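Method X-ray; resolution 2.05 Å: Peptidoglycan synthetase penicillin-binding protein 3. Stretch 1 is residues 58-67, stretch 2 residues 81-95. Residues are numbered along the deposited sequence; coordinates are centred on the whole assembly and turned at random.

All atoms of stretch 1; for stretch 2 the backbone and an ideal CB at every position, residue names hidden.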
# COMPACT_ATOMS: atom_id res chain seq x y z
N GLN A 58 -17.58 -17.35 40.38
CA GLN A 58 -18.67 -18.08 39.73
C GLN A 58 -18.46 -19.58 39.83
O GLN A 58 -19.43 -20.32 39.98
CB GLN A 58 -18.84 -17.68 38.27
CG GLN A 58 -19.26 -16.24 38.04
CD GLN A 58 -20.43 -15.83 38.91
OE1 GLN A 58 -21.39 -16.57 39.07
NE2 GLN A 58 -20.34 -14.63 39.48
N ALA A 59 -17.22 -20.05 39.73
CA ALA A 59 -16.94 -21.48 39.89
C ALA A 59 -17.33 -21.94 41.30
O ALA A 59 -17.90 -23.02 41.48
CB ALA A 59 -15.47 -21.78 39.62
N GLN A 60 -17.04 -21.10 42.29
CA GLN A 60 -17.32 -21.46 43.69
C GLN A 60 -18.81 -21.55 43.95
O GLN A 60 -19.23 -22.34 44.77
CB GLN A 60 -16.64 -20.46 44.64
CG GLN A 60 -15.11 -20.55 44.59
CD GLN A 60 -14.42 -19.30 45.09
OE1 GLN A 60 -14.89 -18.63 46.01
NE2 GLN A 60 -13.28 -18.98 44.48
N ALA A 61 -19.60 -20.74 43.24
CA ALA A 61 -21.06 -20.79 43.35
C ALA A 61 -21.68 -21.95 42.55
O ALA A 61 -22.88 -22.23 42.68
CB ALA A 61 -21.67 -19.44 42.87
N PHE A 62 -20.88 -22.63 41.73
CA PHE A 62 -21.40 -23.66 40.81
C PHE A 62 -21.98 -24.87 41.52
O PHE A 62 -21.37 -25.42 42.43
CB PHE A 62 -20.31 -24.08 39.79
CG PHE A 62 -20.72 -25.18 38.84
CD1 PHE A 62 -21.70 -24.96 37.86
CD2 PHE A 62 -20.12 -26.44 38.90
CE1 PHE A 62 -22.07 -25.98 36.96
CE2 PHE A 62 -20.48 -27.47 38.01
CZ PHE A 62 -21.46 -27.24 37.04
N ILE A 63 -23.18 -25.29 41.11
CA ILE A 63 -23.76 -26.54 41.56
C ILE A 63 -24.13 -27.38 40.34
O ILE A 63 -24.99 -26.98 39.57
CB ILE A 63 -25.05 -26.32 42.40
CG1 ILE A 63 -24.75 -25.42 43.60
CG2 ILE A 63 -25.62 -27.66 42.88
CD1 ILE A 63 -25.99 -25.01 44.36
N PRO A 64 -23.47 -28.54 40.15
CA PRO A 64 -23.71 -29.32 38.92
C PRO A 64 -25.11 -29.95 38.92
O PRO A 64 -25.62 -30.37 39.96
CB PRO A 64 -22.63 -30.41 38.96
CG PRO A 64 -22.36 -30.59 40.47
CD PRO A 64 -22.47 -29.18 41.03
N THR A 65 -25.70 -30.02 37.74
CA THR A 65 -27.02 -30.58 37.53
C THR A 65 -26.93 -32.08 37.28
O THR A 65 -26.17 -32.53 36.43
CB THR A 65 -27.69 -29.89 36.33
OG1 THR A 65 -27.92 -28.51 36.65
CG2 THR A 65 -29.02 -30.57 35.97
N THR A 66 -27.72 -32.84 38.03
CA THR A 66 -27.77 -34.28 37.90
C THR A 66 -28.57 -34.67 36.64
O THR A 66 -29.66 -34.13 36.39
CB THR A 66 -28.38 -34.92 39.16
OG1 THR A 66 -27.53 -34.63 40.28
CG2 THR A 66 -28.49 -36.44 39.00
N CYS A 67 -28.00 -35.57 35.84
CA CYS A 67 -28.69 -36.04 34.63
C CYS A 67 -29.87 -36.92 35.02
O CYS A 67 -29.73 -37.80 35.86
CB CYS A 67 -27.72 -36.78 33.70
SG CYS A 67 -26.36 -35.74 33.08
N UNK A 81 -21.97 -40.50 35.26
CA UNK A 81 -22.40 -40.40 36.66
C UNK A 81 -22.32 -38.94 37.13
O UNK A 81 -21.57 -38.15 36.55
CB UNK A 81 -21.54 -41.30 37.55
N UNK A 82 -23.08 -38.57 38.17
CA UNK A 82 -23.04 -37.20 38.68
C UNK A 82 -21.64 -36.79 39.13
O UNK A 82 -20.82 -37.65 39.49
CB UNK A 82 -24.02 -37.05 39.84
N UNK A 83 -21.38 -35.49 39.09
CA UNK A 83 -20.05 -34.96 39.39
C UNK A 83 -19.68 -35.28 40.85
O UNK A 83 -18.55 -35.65 41.15
CB UNK A 83 -20.00 -33.45 39.14
N UNK A 84 -20.65 -35.14 41.76
CA UNK A 84 -20.48 -35.60 43.13
C UNK A 84 -19.94 -34.59 44.13
O UNK A 84 -19.97 -34.83 45.32
CB UNK A 84 -19.55 -36.81 43.12
N UNK A 85 -19.44 -33.46 43.64
CA UNK A 85 -18.99 -32.37 44.51
C UNK A 85 -19.56 -31.09 43.94
O UNK A 85 -20.26 -31.13 42.93
CB UNK A 85 -17.46 -32.31 44.61
N UNK A 86 -19.27 -29.95 44.58
CA UNK A 86 -19.77 -28.65 44.12
C UNK A 86 -18.64 -27.67 43.99
O UNK A 86 -17.49 -27.97 44.34
CB UNK A 86 -20.83 -28.10 45.07
N UNK A 87 -18.96 -26.48 43.47
CA UNK A 87 -18.01 -25.38 43.44
C UNK A 87 -16.78 -25.62 42.60
O UNK A 87 -16.84 -26.29 41.56
CB UNK A 87 -17.57 -25.05 44.87
N UNK A 88 -15.65 -25.05 43.04
CA UNK A 88 -14.38 -25.14 42.32
C UNK A 88 -14.02 -26.58 42.05
O UNK A 88 -13.52 -26.93 40.97
CB UNK A 88 -13.26 -24.46 43.11
N UNK A 89 -14.28 -27.42 43.05
CA UNK A 89 -13.97 -28.84 42.94
C UNK A 89 -14.75 -29.44 41.77
O UNK A 89 -14.19 -30.19 40.98
CB UNK A 89 -14.30 -29.57 44.24
N UNK A 90 -16.03 -29.09 41.63
CA UNK A 90 -16.84 -29.63 40.53
C UNK A 90 -16.37 -29.12 39.16
O UNK A 90 -16.25 -29.91 38.21
CB UNK A 90 -18.31 -29.26 40.74
N UNK A 91 -16.10 -27.82 39.06
CA UNK A 91 -15.62 -27.26 37.81
C UNK A 91 -14.29 -27.91 37.43
O UNK A 91 -14.07 -28.24 36.25
CB UNK A 91 -15.47 -25.74 37.92
N UNK A 92 -13.42 -28.09 38.41
CA UNK A 92 -12.09 -28.65 38.15
C UNK A 92 -12.18 -30.08 37.61
O UNK A 92 -11.49 -30.43 36.66
CB UNK A 92 -11.25 -28.63 39.43
N UNK A 93 -13.06 -30.88 38.20
CA UNK A 93 -13.25 -32.27 37.77
C UNK A 93 -13.76 -32.37 36.35
O UNK A 93 -13.36 -33.25 35.58
CB UNK A 93 -14.22 -32.99 38.71
N UNK A 94 -14.68 -31.48 35.99
CA UNK A 94 -15.21 -31.45 34.64
C UNK A 94 -14.13 -31.04 33.65
O UNK A 94 -14.02 -31.60 32.56
CB UNK A 94 -16.40 -30.50 34.55
N UNK A 95 -13.32 -30.07 34.04
CA UNK A 95 -12.34 -29.47 33.13
C UNK A 95 -11.10 -30.32 32.95
O UNK A 95 -10.50 -30.32 31.88
CB UNK A 95 -11.93 -28.09 33.64

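Position 81 points its CA-to-CB bond away from stretch 1, which asks nothing of it; it is Lys 81. At 82 the bond runs sideways, with the ideal CB 4.3 Å from Thr 66 OG1. A small or medium side chain would fit, and phi of -58° also admits proline. Pro 82 sits there, its CG 4.1 Å from Thr 66 CG2.

Position 83 points toward stretch 1, its ideal CB 3.9 Å from Pro 64 CG. An apolar residue of modest size suits this proline surface. Val 83, in the t rotamer, places CG2 3.9 Å from Pro 64 CB.

Position 84 is decided by its own backbone: at phi 91° and psi -12° a CB would be jammed against the preceding carbonyl oxygen. It is Gly 84. Position 85 points away, its side chain free; Val 85 makes contact through the backbone, O lying 3.3 Å from Pro 64 CG.

At 86 the bond runs sideways and the ideal CB lies 3.8 Å from Phe 62 O. Several small or beta-branched residues could serve; Thr 86 turns its methyl CG2 toward Pro 64.

Position 87 is the strictest of those facing stretch 1. Phi is 64°, and an ideal CB would stand 3.2 Å from Gln 60 O, a tight fit beside the carbonyls of Ala 59 and Gln 60. Glycine answers both constraints. Gly 87 N donates a hydrogen bond to Phe 62 O (2.8 Å, 158°), while its CA makes a CA-H...O contact with Ala 59 O at 3.1 Å.

At 88 the CA-to-CB bond runs sideways, and the ideal CB lies 4.6 Å from Gln 60 CG. A small apolar residue suits it, though nothing within 4.5 Å of the CB demands one; Ala 88 packs loosely beside Gln 60. Position 89 points away: Ala 89.

Position 90 points toward stretch 1, its ideal CB 3.8 Å from Phe 62 CD2 and 4.2 Å from Pro 64 CD, leaving little room between them. Ala 90 sets its CB at the edge of the Phe 62 ring. Position 91 also points toward stretch 1, and a medium apolar side chain can reach both Ala 59 and Phe 62. Val 91 does so with CG2, 3.7 Å from Ala 59 CB and 3.7 Å from Phe 62 CD2.

Positions 92, 93 and 95 are out of reach: Ala 92, Arg 93, whose NH1 hydrogen-bonds Val 83 O, and Leu 95. Position 94 points toward stretch 1 from farther off, so only a longer side chain, best apolar, would reach the Phe 62 ring; Leu 94 brings CD1 3.9 Å from Phe 62 CE2.

Stretch 2 (81-95) KPVGVTGAAAVARLL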
# COMPACT_ATOMS: atom_id res chain seq x y z
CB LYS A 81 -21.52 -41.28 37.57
CG LYS A 81 -21.55 -42.78 37.23
CD LYS A 81 -22.86 -43.44 37.68
CE LYS A 81 -23.06 -44.80 37.02
NZ LYS A 81 -23.16 -44.70 35.53
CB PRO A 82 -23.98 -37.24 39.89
CG PRO A 82 -24.93 -38.39 39.58
CD PRO A 82 -24.08 -39.40 38.88
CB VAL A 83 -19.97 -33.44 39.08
CG1 VAL A 83 -18.63 -32.87 39.51
CG2 VAL A 83 -20.22 -33.18 37.58
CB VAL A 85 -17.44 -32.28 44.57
CG1 VAL A 85 -16.87 -33.43 45.40
CG2 VAL A 85 -16.83 -32.26 43.16
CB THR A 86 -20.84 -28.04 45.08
OG1 THR A 86 -20.23 -27.66 46.32
CG2 THR A 86 -21.97 -29.03 45.35
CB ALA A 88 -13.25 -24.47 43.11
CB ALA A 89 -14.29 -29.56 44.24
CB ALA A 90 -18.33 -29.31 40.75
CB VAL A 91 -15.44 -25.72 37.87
CG1 VAL A 91 -14.92 -25.17 36.51
CG2 VAL A 91 -16.75 -25.03 38.27
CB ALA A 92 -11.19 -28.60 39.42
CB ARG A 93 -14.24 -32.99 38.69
CG ARG A 93 -13.59 -33.77 39.77
CD ARG A 93 -14.60 -34.42 40.69
NE ARG A 93 -13.94 -34.92 41.88
CZ ARG A 93 -14.55 -35.57 42.86
NH1 ARG A 93 -15.86 -35.82 42.81
NH2 ARG A 93 -13.84 -35.98 43.89
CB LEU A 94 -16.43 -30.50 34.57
CG LEU A 94 -17.70 -31.01 35.25
CD1 LEU A 94 -18.70 -29.87 35.48
CD2 LEU A 94 -18.35 -32.13 34.41
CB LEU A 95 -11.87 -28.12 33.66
CG LEU A 95 -12.68 -26.88 33.39
CD1 LEU A 95 -12.00 -25.69 34.08
CD2 LEU A 95 -12.74 -26.68 31.90
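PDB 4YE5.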